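Local coordinates for protein putative mandelate racemase (Zymomonas mobilis, PDB 2OX4) that binds magnesium and is probably a dehydratase or related lyase of the enolase superfamily, at residues E124-V128 and P362-K368; R127-L133 and Y162-V167; V312-V318 and N337-E342; P113-L118 and H330-A334. One frame throughout, in Å; residues are numbered along the deposited sequence. Where two conformers were deposited one is given.

Contact 1 of 4, residues E124-V128 and P362-K368; sequences EDLRV and PVKGRYK
A two-pronged salt bridge joins Asp125 to Arg366: Arg366 NE donates to Asp125 OD1 at 2.9 Å and Arg366 NH1 to Asp125 OD2 at 3.0 Å, both nearly straight. Asp125 takes chi1 p, and Arg366 runs m, m, m, curling its guanidinium back so that one face lies over Leu126 O and Arg127 CA. Between the extended backbones, Leu126 and Tyr367 form an antiparallel hydrogen-bonded pair, CA to CA 5.0 Å, with Leu126 N to Tyr367 O at 2.8 Å and Tyr367 N to Leu126 O at 2.9 Å. Arg127 and Arg366 follow as the non-hydrogen-bonded pair, CA to CA 5.1 Å. Val128 N reaches Gly365 O in a weak bond of 3.1 Å, and a water lies between Val128 O (2.6 Å) and Gly365 O (2.9 Å). Val363 to Arg366 make a type I' turn, Lys364 and Gly365 both at positive phi, the hallmark of a tight beta hairpin. On the Tyr367 side, Val128 CG2 meets Tyr367 CD1 at 3.6 Å, Val128 CG1 meets Pro362 CG at 4.1 Å, and the Tyr367 hydroxyl bonds Tyr360 O. The short antiparallel strand is held on barrel strand 126-131 by charge pairing at the accessible face and apolar packing beneath.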
# COMPACT_ATOMS: atom_id res chain seq x y z
N GLU C 124 -22.49 26.48 -25.09
CA GLU C 124 -23.65 27.33 -25.38
C GLU C 124 -24.96 26.74 -24.88
O GLU C 124 -25.92 27.48 -24.63
CB GLU C 124 -23.73 27.63 -26.88
CG GLU C 124 -22.65 28.62 -27.38
CD GLU C 124 -22.55 29.89 -26.52
OE1 GLU C 124 -23.56 30.61 -26.36
OE2 GLU C 124 -21.44 30.19 -26.01
N ASP C 125 -25.02 25.41 -24.75
CA ASP C 125 -26.18 24.74 -24.17
C ASP C 125 -25.75 23.41 -23.54
O ASP C 125 -24.58 23.06 -23.59
CB ASP C 125 -27.32 24.56 -25.21
CG ASP C 125 -27.00 23.52 -26.28
OD1 ASP C 125 -27.94 23.12 -27.02
OD2 ASP C 125 -25.84 23.08 -26.41
N LEU C 126 -26.71 22.70 -22.95
CA LEU C 126 -26.41 21.48 -22.18
C LEU C 126 -27.23 20.31 -22.71
O LEU C 126 -28.45 20.41 -22.84
CB LEU C 126 -26.77 21.70 -20.70
CG LEU C 126 -26.22 22.91 -19.94
CD1 LEU C 126 -26.89 22.98 -18.57
CD2 LEU C 126 -24.72 22.85 -19.76
N ARG C 127 -26.56 19.21 -23.00
CA ARG C 127 -27.22 17.93 -23.26
C ARG C 127 -28.05 17.49 -22.05
O ARG C 127 -27.62 17.65 -20.91
CB ARG C 127 -26.19 16.87 -23.60
CG ARG C 127 -26.81 15.56 -24.05
CD ARG C 127 -25.76 14.49 -24.30
NE ARG C 127 -26.39 13.29 -24.84
CZ ARG C 127 -25.86 12.07 -24.80
NH1 ARG C 127 -24.66 11.86 -24.26
NH2 ARG C 127 -26.53 11.05 -25.32
N VAL C 128 -29.23 16.95 -22.31
CA VAL C 128 -30.16 16.55 -21.24
C VAL C 128 -30.59 15.10 -21.42
O VAL C 128 -30.76 14.63 -22.55
CB VAL C 128 -31.43 17.46 -21.22
CG1 VAL C 128 -32.29 17.12 -20.04
CG2 VAL C 128 -31.05 18.95 -21.17
N PRO C 362 -36.42 21.69 -21.23
CA PRO C 362 -35.55 21.52 -22.38
C PRO C 362 -36.31 21.76 -23.68
O PRO C 362 -37.54 21.61 -23.72
CB PRO C 362 -35.13 20.05 -22.29
CG PRO C 362 -35.32 19.70 -20.86
CD PRO C 362 -36.57 20.43 -20.49
N VAL C 363 -35.58 22.16 -24.71
CA VAL C 363 -36.10 22.21 -26.08
C VAL C 363 -35.30 21.26 -26.96
O VAL C 363 -34.08 21.41 -27.10
CB VAL C 363 -35.99 23.65 -26.65
CG1 VAL C 363 -36.54 23.73 -28.08
CG2 VAL C 363 -36.69 24.66 -25.73
N LYS C 364 -35.99 20.28 -27.55
CA LYS C 364 -35.34 19.23 -28.35
C LYS C 364 -34.15 18.59 -27.62
O LYS C 364 -33.07 18.41 -28.19
CB LYS C 364 -34.93 19.76 -29.74
CG LYS C 364 -36.09 20.02 -30.70
CD LYS C 364 -36.64 18.72 -31.30
CE LYS C 364 -38.11 18.51 -30.95
NZ LYS C 364 -38.59 17.12 -31.24
N GLY C 365 -34.36 18.28 -26.34
CA GLY C 365 -33.36 17.59 -25.52
C GLY C 365 -32.17 18.44 -25.08
O GLY C 365 -31.16 17.90 -24.61
N ARG C 366 -32.28 19.75 -25.24
CA ARG C 366 -31.20 20.69 -24.89
C ARG C 366 -31.69 21.71 -23.85
O ARG C 366 -32.82 22.20 -23.94
CB ARG C 366 -30.71 21.47 -26.12
CG ARG C 366 -30.33 20.64 -27.34
CD ARG C 366 -29.25 19.60 -27.05
NE ARG C 366 -27.92 20.19 -26.87
CZ ARG C 366 -26.80 19.47 -26.78
NH1 ARG C 366 -25.63 20.07 -26.62
NH2 ARG C 366 -26.85 18.14 -26.85
N TYR C 367 -30.84 22.05 -22.88
CA TYR C 367 -31.11 23.15 -21.96
C TYR C 367 -30.23 24.37 -22.22
O TYR C 367 -29.03 24.23 -22.47
CB TYR C 367 -30.88 22.70 -20.51
CG TYR C 367 -32.12 22.54 -19.64
CD1 TYR C 367 -32.26 21.43 -18.83
CD2 TYR C 367 -33.12 23.52 -19.61
CE1 TYR C 367 -33.36 21.27 -18.00
CE2 TYR C 367 -34.24 23.37 -18.79
CZ TYR C 367 -34.35 22.24 -17.99
OH TYR C 367 -35.44 22.05 -17.16
N LYS C 368 -30.80 25.56 -22.12
CA LYS C 368 -30.02 26.79 -22.01
C LYS C 368 -30.07 27.33 -20.58
O LYS C 368 -31.09 27.20 -19.91
CB LYS C 368 -30.53 27.85 -23.00
CG LYS C 368 -30.03 27.65 -24.42
CD LYS C 368 -30.71 28.59 -25.39
CE LYS C 368 -30.40 28.23 -26.83
NZ LYS C 368 -28.97 28.46 -27.18
O HOH W 1 -30.87 15.02 -25.16

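Contact 2 of 4, residues R127-L133 and Y162-V167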
# COMPACT_ATOMS: atom_id res chain seq x y z
N ARG C 127 -26.56 19.21 -23.00
CA ARG C 127 -27.22 17.93 -23.26
C ARG C 127 -28.05 17.49 -22.05
O ARG C 127 -27.62 17.65 -20.91
CB ARG C 127 -26.19 16.87 -23.60
CG ARG C 127 -26.81 15.56 -24.05
CD ARG C 127 -25.76 14.49 -24.30
NE ARG C 127 -26.39 13.29 -24.84
CZ ARG C 127 -25.86 12.07 -24.80
NH1 ARG C 127 -24.66 11.86 -24.26
NH2 ARG C 127 -26.53 11.05 -25.32
N VAL C 128 -29.23 16.95 -22.31
CA VAL C 128 -30.16 16.55 -21.24
C VAL C 128 -30.59 15.10 -21.42
O VAL C 128 -30.76 14.63 -22.55
CB VAL C 128 -31.43 17.46 -21.22
CG1 VAL C 128 -32.29 17.12 -20.04
CG2 VAL C 128 -31.05 18.95 -21.17
N TYR C 129 -30.77 14.38 -20.31
CA TYR C 129 -31.46 13.10 -20.35
C TYR C 129 -32.81 13.12 -19.64
O TYR C 129 -33.01 13.87 -18.68
CB TYR C 129 -30.56 11.94 -19.86
CG TYR C 129 -30.25 11.84 -18.36
CD1 TYR C 129 -31.14 11.26 -17.46
CD2 TYR C 129 -29.01 12.26 -17.88
CE1 TYR C 129 -30.84 11.16 -16.10
CE2 TYR C 129 -28.69 12.14 -16.53
CZ TYR C 129 -29.59 11.57 -15.65
OH TYR C 129 -29.25 11.45 -14.32
N ALA C 130 -33.73 12.31 -20.15
CA ALA C 130 -35.04 12.14 -19.54
C ALA C 130 -34.95 11.12 -18.41
O ALA C 130 -34.66 9.94 -18.66
CB ALA C 130 -36.03 11.66 -20.61
N SER C 131 -35.25 11.56 -17.19
CA SER C 131 -34.91 10.81 -15.99
C SER C 131 -36.09 10.12 -15.31
O SER C 131 -37.12 10.75 -15.05
CB SER C 131 -34.23 11.72 -14.97
OG SER C 131 -33.73 10.94 -13.89
N GLN C 132 -35.86 8.84 -14.98
CA GLN C 132 -36.76 8.01 -14.16
C GLN C 132 -37.99 7.59 -14.96
O GLN C 132 -39.13 7.85 -14.56
CB GLN C 132 -37.14 8.67 -12.80
CG GLN C 132 -35.95 9.27 -11.99
CD GLN C 132 -34.96 8.23 -11.45
OE1 GLN C 132 -35.13 7.03 -11.63
NE2 GLN C 132 -33.93 8.71 -10.75
N LEU C 133 -37.74 6.93 -16.09
CA LEU C 133 -38.79 6.48 -17.02
C LEU C 133 -39.75 5.50 -16.37
O LEU C 133 -40.91 5.40 -16.78
CB LEU C 133 -38.19 5.81 -18.25
CG LEU C 133 -37.27 6.53 -19.23
CD1 LEU C 133 -36.82 5.52 -20.29
CD2 LEU C 133 -37.92 7.74 -19.85
N TYR C 162 -35.07 14.00 -26.80
CA TYR C 162 -34.00 13.50 -25.92
C TYR C 162 -33.20 12.39 -26.62
O TYR C 162 -33.77 11.53 -27.28
CB TYR C 162 -34.56 12.98 -24.59
CG TYR C 162 -35.24 14.03 -23.75
CD1 TYR C 162 -34.51 14.83 -22.85
CD2 TYR C 162 -36.62 14.25 -23.84
CE1 TYR C 162 -35.13 15.80 -22.09
CE2 TYR C 162 -37.25 15.21 -23.08
CZ TYR C 162 -36.51 15.99 -22.21
OH TYR C 162 -37.13 16.94 -21.46
N ASP C 163 -31.88 12.43 -26.48
CA ASP C 163 -31.03 11.37 -27.00
C ASP C 163 -30.36 10.57 -25.88
O ASP C 163 -29.33 9.90 -26.09
CB ASP C 163 -29.99 11.91 -28.01
CG ASP C 163 -28.93 12.82 -27.37
OD1 ASP C 163 -28.89 13.00 -26.14
OD2 ASP C 163 -28.12 13.37 -28.13
N ALA C 164 -30.95 10.65 -24.69
CA ALA C 164 -30.54 9.84 -23.55
C ALA C 164 -31.70 9.73 -22.57
O ALA C 164 -32.51 10.66 -22.40
CB ALA C 164 -29.32 10.48 -22.86
N VAL C 165 -31.77 8.57 -21.91
CA VAL C 165 -32.77 8.31 -20.89
C VAL C 165 -32.14 7.61 -19.69
O VAL C 165 -31.11 6.95 -19.83
CB VAL C 165 -33.92 7.40 -21.44
CG1 VAL C 165 -34.67 8.09 -22.59
CG2 VAL C 165 -33.36 6.05 -21.89
N LYS C 166 -32.77 7.75 -18.52
CA LYS C 166 -32.36 6.97 -17.35
C LYS C 166 -33.52 6.20 -16.76
O LYS C 166 -34.63 6.72 -16.62
CB LYS C 166 -31.73 7.86 -16.28
CG LYS C 166 -31.21 7.08 -15.06
CD LYS C 166 -30.43 7.99 -14.10
CE LYS C 166 -31.32 8.66 -13.07
NZ LYS C 166 -30.50 9.65 -12.29
N VAL C 167 -33.26 4.96 -16.37
CA VAL C 167 -34.31 4.09 -15.86
C VAL C 167 -33.77 3.21 -14.73
O VAL C 167 -32.62 2.76 -14.78
CB VAL C 167 -34.92 3.26 -17.01
CG1 VAL C 167 -33.85 2.41 -17.71
CG2 VAL C 167 -36.10 2.44 -16.53
O HOH W 1 -30.87 15.02 -25.16
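Tyr162 lays its ring over the methyl of Ala130, whose CB sits 4.1 Å from the ring centroid and 14° off the normal, a CH-pi contact; Val128 CG1 meets the ring's edge at Tyr162 CE1, 3.7 Å away. Beside this pair the backbones run parallel, the short strand axes 4.4 Å apart at 34°. Ala130 N donates to Ala164 O (3.0 Å), Lys166 N to Ala130 O (2.9 Å), and Lys166 O accepts from both Gln132 N (2.9 Å) and Leu133 N (3.2 Å) as the chain turns out of the strand. On the Ala130 face, Leu133 CD1 packs on Val165 CB at 3.6 Å, and helix 147-159 closes over it through Ala154 and Ala157. The face of Ser131 and Lys166 carries the polar groups. Lys166 bends at chi3 (p) past the Tyr129 ring and donates from NZ to Tyr129 OH at 3.0 Å, while also forming salt bridges with Glu241 and Glu342; Tyr129 OH also hydrogen-bonds Gln315, and Gln132 bonds Gln134 and Glu215. At the N-terminal end Arg127 NE bridges to Asp163 OD1 (2.8 Å), and its NH2 reaches Asp163 O (3.1 Å) and also pairs with Asp211. Strand 126-131, helix 147-159 and strand 164-167 make a beta-alpha-beta unit of the enolase-superfamily barrel, with Lys166 about 4 Å from the magnesium and Glu215 and Glu241, both metal ligands, close by: a lysine at the strand's C-terminal end beside the metal site.

Contact 3 of 4, residues V312-V318 and N337-E342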
# COMPACT_ATOMS: atom_id res chain seq x y z
N VAL C 312 -12.74 12.93 -14.17
CA VAL C 312 -14.09 12.57 -13.78
C VAL C 312 -14.97 13.71 -14.27
O VAL C 312 -14.56 14.88 -14.23
CB VAL C 312 -14.19 12.44 -12.23
CG1 VAL C 312 -15.63 12.28 -11.76
CG2 VAL C 312 -13.34 11.25 -11.74
N THR C 313 -16.16 13.39 -14.76
CA THR C 313 -17.06 14.46 -15.22
C THR C 313 -18.28 14.54 -14.33
O THR C 313 -18.43 13.73 -13.42
CB THR C 313 -17.43 14.31 -16.70
OG1 THR C 313 -18.13 13.09 -16.90
CG2 THR C 313 -16.19 14.36 -17.58
N VAL C 314 -19.14 15.53 -14.58
CA VAL C 314 -20.14 15.92 -13.60
C VAL C 314 -21.53 15.96 -14.23
O VAL C 314 -21.72 16.50 -15.32
CB VAL C 314 -19.82 17.31 -12.98
CG1 VAL C 314 -20.78 17.61 -11.83
CG2 VAL C 314 -18.36 17.37 -12.50
N GLN C 315 -22.50 15.38 -13.53
CA GLN C 315 -23.92 15.63 -13.82
C GLN C 315 -24.58 15.99 -12.50
O GLN C 315 -24.68 15.14 -11.63
CB GLN C 315 -24.58 14.35 -14.38
CG GLN C 315 -26.14 14.39 -14.40
CD GLN C 315 -26.77 13.26 -13.61
OE1 GLN C 315 -26.68 12.09 -13.98
NE2 GLN C 315 -27.42 13.60 -12.50
N ALA C 316 -25.02 17.24 -12.33
CA ALA C 316 -25.69 17.61 -11.09
C ALA C 316 -26.89 16.67 -10.89
O ALA C 316 -27.63 16.39 -11.83
CB ALA C 316 -26.15 19.05 -11.11
N HIS C 317 -27.06 16.19 -9.67
CA HIS C 317 -28.32 15.56 -9.31
C HIS C 317 -29.38 16.63 -9.16
O HIS C 317 -29.20 17.59 -8.41
CB HIS C 317 -28.19 14.78 -8.01
CG HIS C 317 -29.48 14.23 -7.51
ND1 HIS C 317 -30.23 14.85 -6.53
CD2 HIS C 317 -30.17 13.11 -7.85
CE1 HIS C 317 -31.32 14.15 -6.30
NE2 HIS C 317 -31.31 13.09 -7.09
N VAL C 318 -30.48 16.46 -9.89
CA VAL C 318 -31.56 17.46 -9.87
C VAL C 318 -32.89 16.75 -9.68
O VAL C 318 -33.31 15.96 -10.53
CB VAL C 318 -31.60 18.28 -11.18
CG1 VAL C 318 -32.66 19.38 -11.08
CG2 VAL C 318 -30.24 18.91 -11.46
N ASN C 337 -15.82 20.27 -17.00
CA ASN C 337 -15.99 18.82 -16.98
C ASN C 337 -17.45 18.38 -16.81
O ASN C 337 -17.76 17.54 -15.98
CB ASN C 337 -15.04 18.13 -15.97
CG ASN C 337 -15.19 18.66 -14.52
OD1 ASN C 337 -15.51 19.83 -14.30
ND2 ASN C 337 -14.92 17.79 -13.52
N PHE C 338 -18.34 18.97 -17.59
CA PHE C 338 -19.76 18.63 -17.56
C PHE C 338 -20.04 17.41 -18.44
O PHE C 338 -19.53 17.33 -19.56
CB PHE C 338 -20.57 19.84 -18.05
CG PHE C 338 -22.02 19.54 -18.36
CD1 PHE C 338 -22.95 19.37 -17.34
CD2 PHE C 338 -22.46 19.47 -19.68
CE1 PHE C 338 -24.29 19.11 -17.63
CE2 PHE C 338 -23.79 19.21 -19.99
CZ PHE C 338 -24.71 19.03 -18.96
N CYS C 339 -20.85 16.47 -17.95
CA CYS C 339 -21.24 15.28 -18.71
C CYS C 339 -22.60 15.48 -19.42
O CYS C 339 -22.69 15.48 -20.65
CB CYS C 339 -21.31 14.05 -17.78
SG CYS C 339 -21.87 12.56 -18.62
N ILE C 340 -23.65 15.65 -18.62
CA ILE C 340 -25.04 15.62 -19.11
C ILE C 340 -25.94 16.16 -17.98
O ILE C 340 -25.54 16.15 -16.81
CB ILE C 340 -25.46 14.19 -19.56
CG1 ILE C 340 -26.74 14.23 -20.41
CG2 ILE C 340 -25.53 13.21 -18.37
CD1 ILE C 340 -27.06 12.91 -21.08
N HIS C 341 -27.11 16.67 -18.33
CA HIS C 341 -28.04 17.22 -17.34
C HIS C 341 -29.25 16.29 -17.12
O HIS C 341 -29.85 15.79 -18.07
CB HIS C 341 -28.52 18.62 -17.76
CG HIS C 341 -29.51 19.22 -16.80
ND1 HIS C 341 -29.13 20.02 -15.74
CD2 HIS C 341 -30.85 19.10 -16.72
CE1 HIS C 341 -30.20 20.38 -15.06
NE2 HIS C 341 -31.26 19.84 -15.63
N GLU C 342 -29.59 16.07 -15.86
CA GLU C 342 -30.72 15.23 -15.49
C GLU C 342 -32.00 16.06 -15.50
O GLU C 342 -32.11 17.05 -14.76
CB GLU C 342 -30.53 14.67 -14.08
CG GLU C 342 -31.72 13.86 -13.62
CD GLU C 342 -31.52 13.21 -12.26
OE1 GLU C 342 -30.72 13.72 -11.44
OE2 GLU C 342 -32.20 12.20 -12.01
O HOH W 2 -28.69 11.80 -10.61
O HOH W 3 -28.23 17.64 -14.00
O HOH W 4 -34.59 17.62 -12.98
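Both segments run in roughly the same direction, 30° apart end to end, yet they pair properly only at one point. Val314 and Phe338 form a single bridge, CA to CA 4.8 Å: Cys339 N donates to Val314 O at 2.8 Å, while Val314 N to Asn337 O, also 2.8 Å, is bent and weak. Beyond Cys339 the backbones part, and by Val318 and Glu342 the CA atoms are 6.1 Å apart. Water fills the gap. One molecule donates to Ala316 O (2.6 Å) and accepts from Glu342 N (2.8 Å); a second joins Gln315 NE2 and Glu342 OE1, each at 2.9 Å. Glu342, extended with chi1 and chi2 both t, reaches across so that OE1 accepts from Val318 N at 3.2 Å; its OE2 meets Ser131 and Lys166. Gln315 bonds Tyr129 through OE1, and its CG lies 3.0 Å from Ile340 O. At the other end Asn337, chi1 p, donates from ND2 to Val312 O at 3.0 Å, and Thr313 OG1 sits 3.4 Å from Cys339 CB. His317 bonds Asp290 and comes about 4 Å from the magnesium, near its ligand Glu267. The two segments close the barrel between strands 286-287 and 126-131, with helix 296-309 packed on Val314 and Ala316, and helix 322-333 holding His341 through Glu325 and Glu332.

Contact 4 of 4, residues P113-L118 and H330-A334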
# COMPACT_ATOMS: atom_id res chain seq x y z
N PRO C 113 -26.59 37.10 -14.38
CA PRO C 113 -26.93 35.71 -14.09
C PRO C 113 -25.79 35.06 -13.31
O PRO C 113 -24.63 35.41 -13.52
CB PRO C 113 -27.07 35.06 -15.48
CG PRO C 113 -26.30 35.95 -16.42
CD PRO C 113 -26.36 37.35 -15.82
N VAL C 114 -26.12 34.13 -12.42
CA VAL C 114 -25.14 33.53 -11.52
C VAL C 114 -23.93 32.92 -12.23
O VAL C 114 -22.80 33.03 -11.75
CB VAL C 114 -25.81 32.55 -10.51
CG1 VAL C 114 -24.78 31.62 -9.85
CG2 VAL C 114 -26.54 33.33 -9.45
N TYR C 115 -24.15 32.28 -13.39
CA TYR C 115 -23.03 31.63 -14.09
C TYR C 115 -21.89 32.61 -14.43
O TYR C 115 -20.73 32.21 -14.49
CB TYR C 115 -23.50 30.86 -15.35
CG TYR C 115 -23.82 31.76 -16.52
CD1 TYR C 115 -22.82 32.22 -17.38
CD2 TYR C 115 -25.13 32.16 -16.77
CE1 TYR C 115 -23.11 33.06 -18.44
CE2 TYR C 115 -25.43 32.99 -17.83
CZ TYR C 115 -24.42 33.44 -18.66
OH TYR C 115 -24.74 34.27 -19.71
N LYS C 116 -22.23 33.89 -14.62
CA LYS C 116 -21.22 34.92 -14.88
C LYS C 116 -20.35 35.17 -13.64
O LYS C 116 -19.24 35.64 -13.75
CB LYS C 116 -21.85 36.23 -15.36
CG LYS C 116 -22.56 36.16 -16.71
CD LYS C 116 -21.67 36.59 -17.87
CE LYS C 116 -22.46 36.68 -19.19
NZ LYS C 116 -23.00 38.05 -19.46
N LEU C 117 -20.88 34.85 -12.45
CA LEU C 117 -20.10 34.96 -11.21
C LEU C 117 -19.34 33.68 -10.84
O LEU C 117 -18.52 33.69 -9.93
CB LEU C 117 -21.00 35.40 -10.05
CG LEU C 117 -21.79 36.69 -10.30
CD1 LEU C 117 -22.73 37.00 -9.13
CD2 LEU C 117 -20.84 37.84 -10.58
N LEU C 118 -19.61 32.59 -11.55
CA LEU C 118 -18.98 31.29 -11.29
C LEU C 118 -17.88 30.94 -12.30
O LEU C 118 -17.29 29.86 -12.25
CB LEU C 118 -20.04 30.19 -11.30
CG LEU C 118 -21.19 30.27 -10.29
CD1 LEU C 118 -22.22 29.17 -10.61
CD2 LEU C 118 -20.66 30.12 -8.86
N HIS C 330 -26.85 26.93 -13.94
CA HIS C 330 -25.74 27.86 -13.74
C HIS C 330 -24.46 27.13 -13.34
O HIS C 330 -23.40 27.37 -13.92
CB HIS C 330 -26.09 28.91 -12.70
CG HIS C 330 -27.16 29.86 -13.14
ND1 HIS C 330 -26.89 30.99 -13.87
CD2 HIS C 330 -28.51 29.82 -12.98
CE1 HIS C 330 -28.03 31.63 -14.13
NE2 HIS C 330 -29.02 30.94 -13.60
N ALA C 331 -24.58 26.23 -12.37
CA ALA C 331 -23.43 25.46 -11.87
C ALA C 331 -22.80 24.64 -13.01
O ALA C 331 -21.59 24.65 -13.19
CB ALA C 331 -23.87 24.53 -10.72
N GLU C 332 -23.64 23.97 -13.79
CA GLU C 332 -23.17 23.09 -14.85
C GLU C 332 -22.58 23.80 -16.05
O GLU C 332 -21.59 23.32 -16.62
CB GLU C 332 -24.29 22.17 -15.31
CG GLU C 332 -24.66 21.11 -14.27
CD GLU C 332 -25.85 20.28 -14.70
OE1 GLU C 332 -26.80 20.85 -15.30
OE2 GLU C 332 -25.85 19.07 -14.44
N ILE C 333 -23.17 24.92 -16.45
CA ILE C 333 -22.63 25.64 -17.61
C ILE C 333 -21.26 26.26 -17.30
O ILE C 333 -20.45 26.48 -18.20
CB ILE C 333 -23.63 26.71 -18.17
CG1 ILE C 333 -23.35 26.97 -19.66
CG2 ILE C 333 -23.58 28.00 -17.36
CD1 ILE C 333 -24.60 27.18 -20.47
N ALA C 334 -21.00 26.50 -16.01
CA ALA C 334 -19.75 27.15 -15.58
C ALA C 334 -18.56 26.21 -15.36
O ALA C 334 -17.46 26.68 -15.02
CB ALA C 334 -19.98 27.98 -14.33
O HOH W 5 -17.41 26.92 -12.08
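His330, chi1 m with its ring turned to chi2 -86°, points its imidazole from the helix into the turn at Pro113-Leu118. Its ND1 accepts from Tyr115 N at 3.1 Å, so this nitrogen is the unprotonated one here, and NE2 on the far side bonds Ile375 O. The ring is hemmed in on several sides: Val114 CB lies over one face, 4.2 Å from the centroid and 25° off the normal, and Pro113 CB meets the edge at His330 CE1, 3.8 Å away. Tyr115 adopts chi1 p, which sets its ring rim to rim with the histidine, centroids 5.9 Å apart and planes at 22°, rather than stacked on it. From there the Tyr115 hydroxyl reaches Glu371, while Tyr115 CB rests on Ile333 CG2 at 3.5 Å. One turn on from Val114, Leu118 (m, t) sends CD1 to within 3.9 Å of His330 O and 4.1 Å of Ala331 CA; its CB touches Ala334 CB at 3.8 Å. A water donates to both Leu118 O (2.9 Å) and Ala334 O (3.0 Å). A buried histidine with both ring nitrogens engaged, set among apolar side chains, thus joins the segment following helix 89-110 to the end of barrel helix 322-333 by a directional bond as well as by packing.

How the contacts relate
Contacts 1, 2 and 3 meet at the barrel seam, their centres 12 to 13 Å apart. Strand 126-131 is the common element: it takes 366-367 antiparallel in contact 1, 164-167 parallel in contact 2, and 341-344 beside the second segment of contact 3. Contact 2 closes locally before contact 3 opens, whereas contacts 1 and 4 each span more than 200 residues, and their segments alternate along the chain. Contact 4 lies outside the sheet, 23 Å from contact 2 between centres, but Glu332 in its helix bonds His341 and Ala316 of contact 3. Together they lock early and late chain around a barrel whose polar interior, at contacts 2 and 3, borders the magnesium.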